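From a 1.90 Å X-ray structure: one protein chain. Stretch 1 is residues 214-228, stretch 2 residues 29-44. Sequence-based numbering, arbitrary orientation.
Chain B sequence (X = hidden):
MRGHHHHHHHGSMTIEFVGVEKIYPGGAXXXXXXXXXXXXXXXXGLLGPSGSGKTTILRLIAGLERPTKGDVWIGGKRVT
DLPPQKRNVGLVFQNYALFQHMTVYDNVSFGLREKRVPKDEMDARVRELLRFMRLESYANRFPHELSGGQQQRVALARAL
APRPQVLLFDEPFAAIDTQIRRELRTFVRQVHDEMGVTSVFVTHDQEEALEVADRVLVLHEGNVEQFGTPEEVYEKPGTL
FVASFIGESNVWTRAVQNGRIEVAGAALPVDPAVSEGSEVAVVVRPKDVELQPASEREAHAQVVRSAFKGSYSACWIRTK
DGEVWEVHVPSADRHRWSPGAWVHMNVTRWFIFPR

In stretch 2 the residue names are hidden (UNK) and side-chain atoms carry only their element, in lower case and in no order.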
# COMPACT_ATOMS: atom_id res chain seq x y z
N ASP B 214 -9.94 -11.14 10.92
CA ASP B 214 -10.83 -12.31 10.93
C ASP B 214 -12.12 -11.83 10.27
O ASP B 214 -12.68 -12.51 9.41
CB ASP B 214 -11.09 -12.77 12.37
CG ASP B 214 -9.83 -13.34 13.01
OD1 ASP B 214 -9.49 -12.93 14.13
OD2 ASP B 214 -9.22 -14.22 12.38
N ARG B 215 -12.58 -10.66 10.68
CA ARG B 215 -13.76 -10.01 10.08
C ARG B 215 -13.50 -8.51 9.95
O ARG B 215 -12.79 -7.89 10.75
CB ARG B 215 -15.04 -10.23 10.89
CG ARG B 215 -15.62 -11.66 10.74
CD ARG B 215 -17.00 -11.74 11.34
NE ARG B 215 -16.97 -11.45 12.76
CZ ARG B 215 -18.02 -11.09 13.47
NH1 ARG B 215 -19.21 -10.95 12.87
NH2 ARG B 215 -17.90 -10.87 14.77
N VAL B 216 -14.13 -7.92 8.95
CA VAL B 216 -13.95 -6.51 8.65
C VAL B 216 -15.24 -5.72 8.84
O VAL B 216 -16.30 -6.13 8.35
CB VAL B 216 -13.50 -6.36 7.18
CG1 VAL B 216 -13.24 -4.89 6.83
CG2 VAL B 216 -12.25 -7.20 6.95
N LEU B 217 -15.13 -4.60 9.55
CA LEU B 217 -16.24 -3.71 9.77
C LEU B 217 -16.05 -2.51 8.80
O LEU B 217 -15.21 -1.63 9.02
CB LEU B 217 -16.25 -3.21 11.21
CG LEU B 217 -17.53 -2.45 11.56
CD1 LEU B 217 -18.65 -3.47 11.77
CD2 LEU B 217 -17.33 -1.63 12.82
N VAL B 218 -16.81 -2.50 7.71
CA VAL B 218 -16.71 -1.41 6.74
C VAL B 218 -17.57 -0.23 7.19
O VAL B 218 -18.79 -0.34 7.41
CB VAL B 218 -17.13 -1.90 5.34
CG1 VAL B 218 -16.69 -0.90 4.25
CG2 VAL B 218 -16.55 -3.27 5.08
N LEU B 219 -16.92 0.92 7.34
CA LEU B 219 -17.59 2.13 7.77
C LEU B 219 -17.69 3.13 6.62
O LEU B 219 -16.80 3.23 5.77
CB LEU B 219 -16.81 2.78 8.92
CG LEU B 219 -16.92 2.10 10.29
CD1 LEU B 219 -18.36 2.18 10.79
CD2 LEU B 219 -16.47 0.66 10.16
N HIS B 220 -18.79 3.86 6.61
CA HIS B 220 -19.01 4.88 5.60
C HIS B 220 -19.98 5.92 6.17
O HIS B 220 -21.09 5.59 6.59
CB HIS B 220 -19.59 4.25 4.33
CG HIS B 220 -19.72 5.20 3.18
ND1 HIS B 220 -20.91 5.39 2.51
CD2 HIS B 220 -18.80 5.98 2.56
CE1 HIS B 220 -20.72 6.24 1.51
NE2 HIS B 220 -19.45 6.61 1.52
N GLU B 221 -19.52 7.16 6.21
CA GLU B 221 -20.36 8.24 6.69
C GLU B 221 -20.91 7.95 8.07
O GLU B 221 -22.04 8.34 8.38
CB GLU B 221 -21.52 8.50 5.73
CG GLU B 221 -21.15 9.27 4.47
CD GLU B 221 -22.37 9.48 3.56
OE1 GLU B 221 -23.46 9.80 4.07
OE2 GLU B 221 -22.22 9.34 2.33
N GLY B 222 -20.13 7.25 8.89
CA GLY B 222 -20.56 6.96 10.25
C GLY B 222 -21.49 5.77 10.43
O GLY B 222 -21.96 5.55 11.54
N ASN B 223 -21.76 5.02 9.37
CA ASN B 223 -22.63 3.86 9.47
C ASN B 223 -21.87 2.60 9.06
O ASN B 223 -20.92 2.65 8.26
CB ASN B 223 -23.84 3.98 8.52
CG ASN B 223 -24.43 5.36 8.49
OD1 ASN B 223 -24.47 6.01 7.44
ND2 ASN B 223 -24.91 5.85 9.64
N VAL B 224 -22.30 1.46 9.60
CA VAL B 224 -21.71 0.19 9.26
C VAL B 224 -22.34 -0.30 7.96
O VAL B 224 -23.54 -0.57 7.90
CB VAL B 224 -21.98 -0.84 10.36
CG1 VAL B 224 -21.46 -2.19 9.96
CG2 VAL B 224 -21.35 -0.38 11.65
N GLU B 225 -21.54 -0.41 6.91
CA GLU B 225 -22.02 -0.87 5.62
C GLU B 225 -22.13 -2.38 5.62
O GLU B 225 -23.06 -2.96 5.07
CB GLU B 225 -21.07 -0.42 4.51
CG GLU B 225 -20.99 1.09 4.34
CD GLU B 225 -22.15 1.65 3.54
OE1 GLU B 225 -22.51 1.01 2.54
OE2 GLU B 225 -22.70 2.71 3.90
N GLN B 226 -21.14 -3.04 6.23
CA GLN B 226 -21.14 -4.50 6.30
C GLN B 226 -20.11 -4.95 7.34
O GLN B 226 -19.17 -4.22 7.66
CB GLN B 226 -20.83 -5.11 4.92
CG GLN B 226 -20.66 -6.64 4.91
CD GLN B 226 -20.74 -7.25 3.53
OE1 GLN B 226 -20.45 -6.61 2.51
NE2 GLN B 226 -21.12 -8.52 3.48
N PHE B 227 -20.32 -6.13 7.88
CA PHE B 227 -19.43 -6.69 8.89
C PHE B 227 -19.33 -8.16 8.54
O PHE B 227 -20.26 -8.93 8.79
CB PHE B 227 -20.04 -6.45 10.27
CG PHE B 227 -19.16 -6.89 11.42
CD1 PHE B 227 -17.77 -6.75 11.35
CD2 PHE B 227 -19.73 -7.41 12.58
CE1 PHE B 227 -16.96 -7.14 12.43
CE2 PHE B 227 -18.93 -7.80 13.66
CZ PHE B 227 -17.54 -7.66 13.58
N GLY B 228 -18.23 -8.55 7.91
CA GLY B 228 -18.06 -9.93 7.51
C GLY B 228 -16.61 -10.33 7.29
O GLY B 228 -15.70 -9.53 7.47
N UNK B 29 -15.80 12.02 11.46
CA UNK B 29 -15.62 11.44 12.79
C UNK B 29 -16.94 11.02 13.45
O UNK B 29 -16.91 10.29 14.45
n UNK B 29 -12.33 13.32 17.74
c UNK B 29 -14.88 12.42 13.70
n UNK B 29 -10.94 14.28 16.18
c UNK B 29 -12.09 13.68 16.48
c UNK B 29 -12.82 13.80 14.13
c UNK B 29 -13.48 12.78 13.22
n UNK B 29 -12.99 13.44 15.53
N UNK B 30 -18.07 11.47 12.90
CA UNK B 30 -19.37 11.10 13.47
C UNK B 30 -19.60 9.59 13.41
O UNK B 30 -19.17 8.91 12.47
c UNK B 30 -20.55 11.76 12.74
o UNK B 30 -20.53 13.17 12.81
N UNK B 31 -20.29 9.08 14.43
CA UNK B 31 -20.65 7.68 14.54
C UNK B 31 -22.17 7.80 14.62
O UNK B 31 -22.70 8.41 15.57
c UNK B 31 -20.45 5.58 15.90
c UNK B 31 -18.55 7.21 15.84
c UNK B 31 -20.08 7.05 15.83
N UNK B 32 -22.88 7.25 13.65
CA UNK B 32 -24.32 7.42 13.58
C UNK B 32 -25.26 6.26 13.93
O UNK B 32 -25.95 5.73 13.06
c UNK B 32 -23.32 12.10 10.43
c UNK B 32 -23.83 9.22 11.83
c UNK B 32 -24.10 9.74 10.41
n UNK B 32 -23.19 10.83 10.04
n UNK B 32 -22.42 13.00 10.05
c UNK B 32 -24.64 7.97 12.18
n UNK B 32 -24.33 12.48 11.21
N UNK B 33 -25.29 5.90 15.22
CA UNK B 33 -26.16 4.82 15.66
C UNK B 33 -25.63 3.47 15.26
O UNK B 33 -26.22 2.78 14.41
N UNK B 34 -24.53 3.07 15.87
CA UNK B 34 -23.90 1.81 15.51
C UNK B 34 -24.02 0.69 16.54
O UNK B 34 -23.95 0.94 17.74
c UNK B 34 -21.66 0.76 14.96
c UNK B 34 -22.41 2.07 15.18
c UNK B 34 -22.33 2.96 13.94
N UNK B 35 -24.19 -0.53 16.05
CA UNK B 35 -24.28 -1.71 16.90
C UNK B 35 -23.58 -2.89 16.24
O UNK B 35 -23.77 -3.16 15.06
c UNK B 35 -25.75 -2.08 17.17
o UNK B 35 -26.40 -1.04 17.87
N UNK B 36 -22.74 -3.59 17.00
CA UNK B 36 -22.04 -4.75 16.48
C UNK B 36 -21.53 -5.56 17.64
O UNK B 36 -21.46 -5.08 18.77
c UNK B 36 -18.05 -3.05 17.84
c UNK B 36 -18.96 -3.91 17.19
c UNK B 36 -18.05 -1.69 17.54
c UNK B 36 -19.86 -3.41 16.25
c UNK B 36 -18.95 -1.18 16.60
c UNK B 36 -20.86 -4.33 15.58
c UNK B 36 -19.85 -2.05 15.96
N UNK B 37 -21.18 -6.80 17.37
CA UNK B 37 -20.66 -7.67 18.41
C UNK B 37 -19.38 -8.31 17.90
O UNK B 37 -19.40 -9.01 16.88
o UNK B 37 -23.87 -9.75 20.74
c UNK B 37 -21.66 -8.77 18.74
c UNK B 37 -23.08 -8.29 19.00
c UNK B 37 -23.95 -9.41 19.55
n UNK B 37 -24.78 -9.99 18.70
N UNK B 38 -18.28 -8.08 18.61
CA UNK B 38 -17.00 -8.67 18.24
C UNK B 38 -16.77 -9.89 19.15
O UNK B 38 -16.93 -9.81 20.37
c UNK B 38 -14.98 -5.43 17.43
c UNK B 38 -15.98 -6.57 17.31
c UNK B 38 -14.51 -8.33 18.31
c UNK B 38 -15.86 -7.65 18.40
N UNK B 39 -16.41 -11.02 18.54
CA UNK B 39 -16.16 -12.26 19.27
C UNK B 39 -14.84 -12.29 20.06
O UNK B 39 -13.87 -11.59 19.73
n UNK B 39 -17.40 -17.31 15.42
n UNK B 39 -18.49 -18.05 17.30
c UNK B 39 -17.95 -17.06 16.60
c UNK B 39 -17.39 -14.65 16.42
c UNK B 39 -16.19 -13.44 18.30
c UNK B 39 -17.38 -13.42 17.33
n UNK B 39 -17.96 -15.82 17.10
N UNK B 40 -14.80 -13.12 21.10
CA UNK B 40 -13.59 -13.24 21.91
C UNK B 40 -12.44 -13.84 21.10
O UNK B 40 -12.61 -14.82 20.36
o UNK B 40 -16.29 -14.68 25.60
c UNK B 40 -14.85 -13.42 24.16
c UNK B 40 -15.13 -14.24 25.42
o UNK B 40 -14.21 -14.45 26.24
c UNK B 40 -13.88 -14.09 23.17
N UNK B 41 -11.26 -13.22 21.23
CA UNK B 41 -10.09 -13.70 20.52
C UNK B 41 -10.09 -13.36 19.05
O UNK B 41 -9.27 -13.85 18.27
N UNK B 42 -11.02 -12.51 18.64
CA UNK B 42 -11.09 -12.16 17.23
C UNK B 42 -10.24 -10.92 16.95
O UNK B 42 -10.03 -10.10 17.84
c UNK B 42 -12.80 -11.88 15.37
c UNK B 42 -12.55 -11.86 16.85
o UNK B 42 -15.01 -11.07 15.84
c UNK B 42 -14.26 -11.65 15.02
o UNK B 42 -14.64 -12.05 13.90
N UNK B 43 -9.75 -10.81 15.72
CA UNK B 43 -8.99 -9.63 15.33
C UNK B 43 -9.88 -8.88 14.33
O UNK B 43 -10.09 -9.37 13.24
c UNK B 43 -6.93 -8.82 14.07
c UNK B 43 -7.69 -10.02 14.64
c UNK B 43 -4.55 -8.28 15.32
s UNK B 43 -5.19 -9.20 13.92
N UNK B 44 -10.40 -7.72 14.71
CA UNK B 44 -11.28 -6.98 13.78
C UNK B 44 -10.66 -5.72 13.20
O UNK B 44 -10.06 -4.93 13.93
c UNK B 44 -13.38 -5.55 13.60
c UNK B 44 -13.46 -7.83 14.72
c UNK B 44 -12.60 -6.58 14.47

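Position 29 carries seven side-chain atoms: three carbons, a nitrogen, then a carbon bearing two more nitrogens. That is a guanidinium, so Arg 29; its side chain points away from stretch 1 and makes no contact with it. Position 30 has one carbon and one oxygen, Ser 30, whose carbonyl O lies 3.3 Å from CA of Gly 222. An ideal CB built on Gly 222 would clash with O of Ser 30, and the backbone angles of Gly 222 (82/6) would also jam it against the preceding carbonyl. Position 31 has three carbons forked at the first, Val 31, pointing away from stretch 1.

Position 32 again shows three carbons, a nitrogen and a carbon with two nitrogens: Arg 32. Its backbone N donates to O of Gly 222 (2.9 Å, 166°), while its NE makes a weak hydrogen bond to O of Glu 221 (3.2 Å, 124°). Thus it reads two successive carbonyls of the type I' turn from His 220 to Asn 223. Position 33 has no side-chain atoms, Gly 33; its positive phi of 74° favours glycine, and the chain turns a corner here.

Position 34 has three carbons in a fork, one reaching CG2 of Val 224 at 3.5 Å. It is Val 34, and the touching atom is CG1. Position 35 has one carbon and one oxygen, Ser 35, pointing away. Position 36 has one carbon followed by a six-carbon ring without oxygen, hence Phe 36; its CD2 lies 4.0 Å from CD2 of Leu 217, an oblique approach.

Position 37 has three carbons, the third modelled with one oxygen and one nitrogen: Gln 37. Its contribution comes from the backbone, whose O accepts from NH2 of Arg 215 (3.2 Å, 142°). Position 38 has four carbons, forked at the first with one arm two carbons long, Ile 38; its CG1 is 4.2 Å from CZ of Phe 227. Position 39 has three carbons, a nitrogen and a carbon bearing two more nitrogens, Arg 39, with CG 3.7 Å from NH2 of Arg 215.

Position 40 has three carbons, the third carrying two oxygens: Glu 40, out of reach. Position 41 lacks a side chain, Gly 41, with phi 76° in a type II turn. Position 42 has three carbons, the third carrying two oxygens, one carbon longer than an aspartate; the oxygens lie 2.7 and 3.1 Å from NE and NH2 of Arg 215. It is Glu 42, and OE1 meets NE while OE2 meets NH2. OE2 also accepts from N of Arg 39 (3.0 Å).

Position 43 has two carbons, a sulfur and a carbon, unbranched: Met 43. Its N donates to OD1 of Asp 214 (2.7 Å) and its O accepts from N of Asp 214 (2.9 Å). Position 44 is a three-carbon fork, Val 44, with CG1 4.1 Å from CE1 of Phe 227.

The contact therefore has polar ends and an apolar middle. The parallel bridge of Arg 215 with Val 44, the Asp 214 pair and the salt bridge fix one end; Arg 32 fixes the turn at the other. Between them Leu 217, Val 224 and Phe 227 pack on Val 34, Phe 36, Ile 38 and Val 44. The contact as a whole buries 769 Å², both sides summed.

Stretch 2 (29-44) RSVRGVSFQIREGEMV
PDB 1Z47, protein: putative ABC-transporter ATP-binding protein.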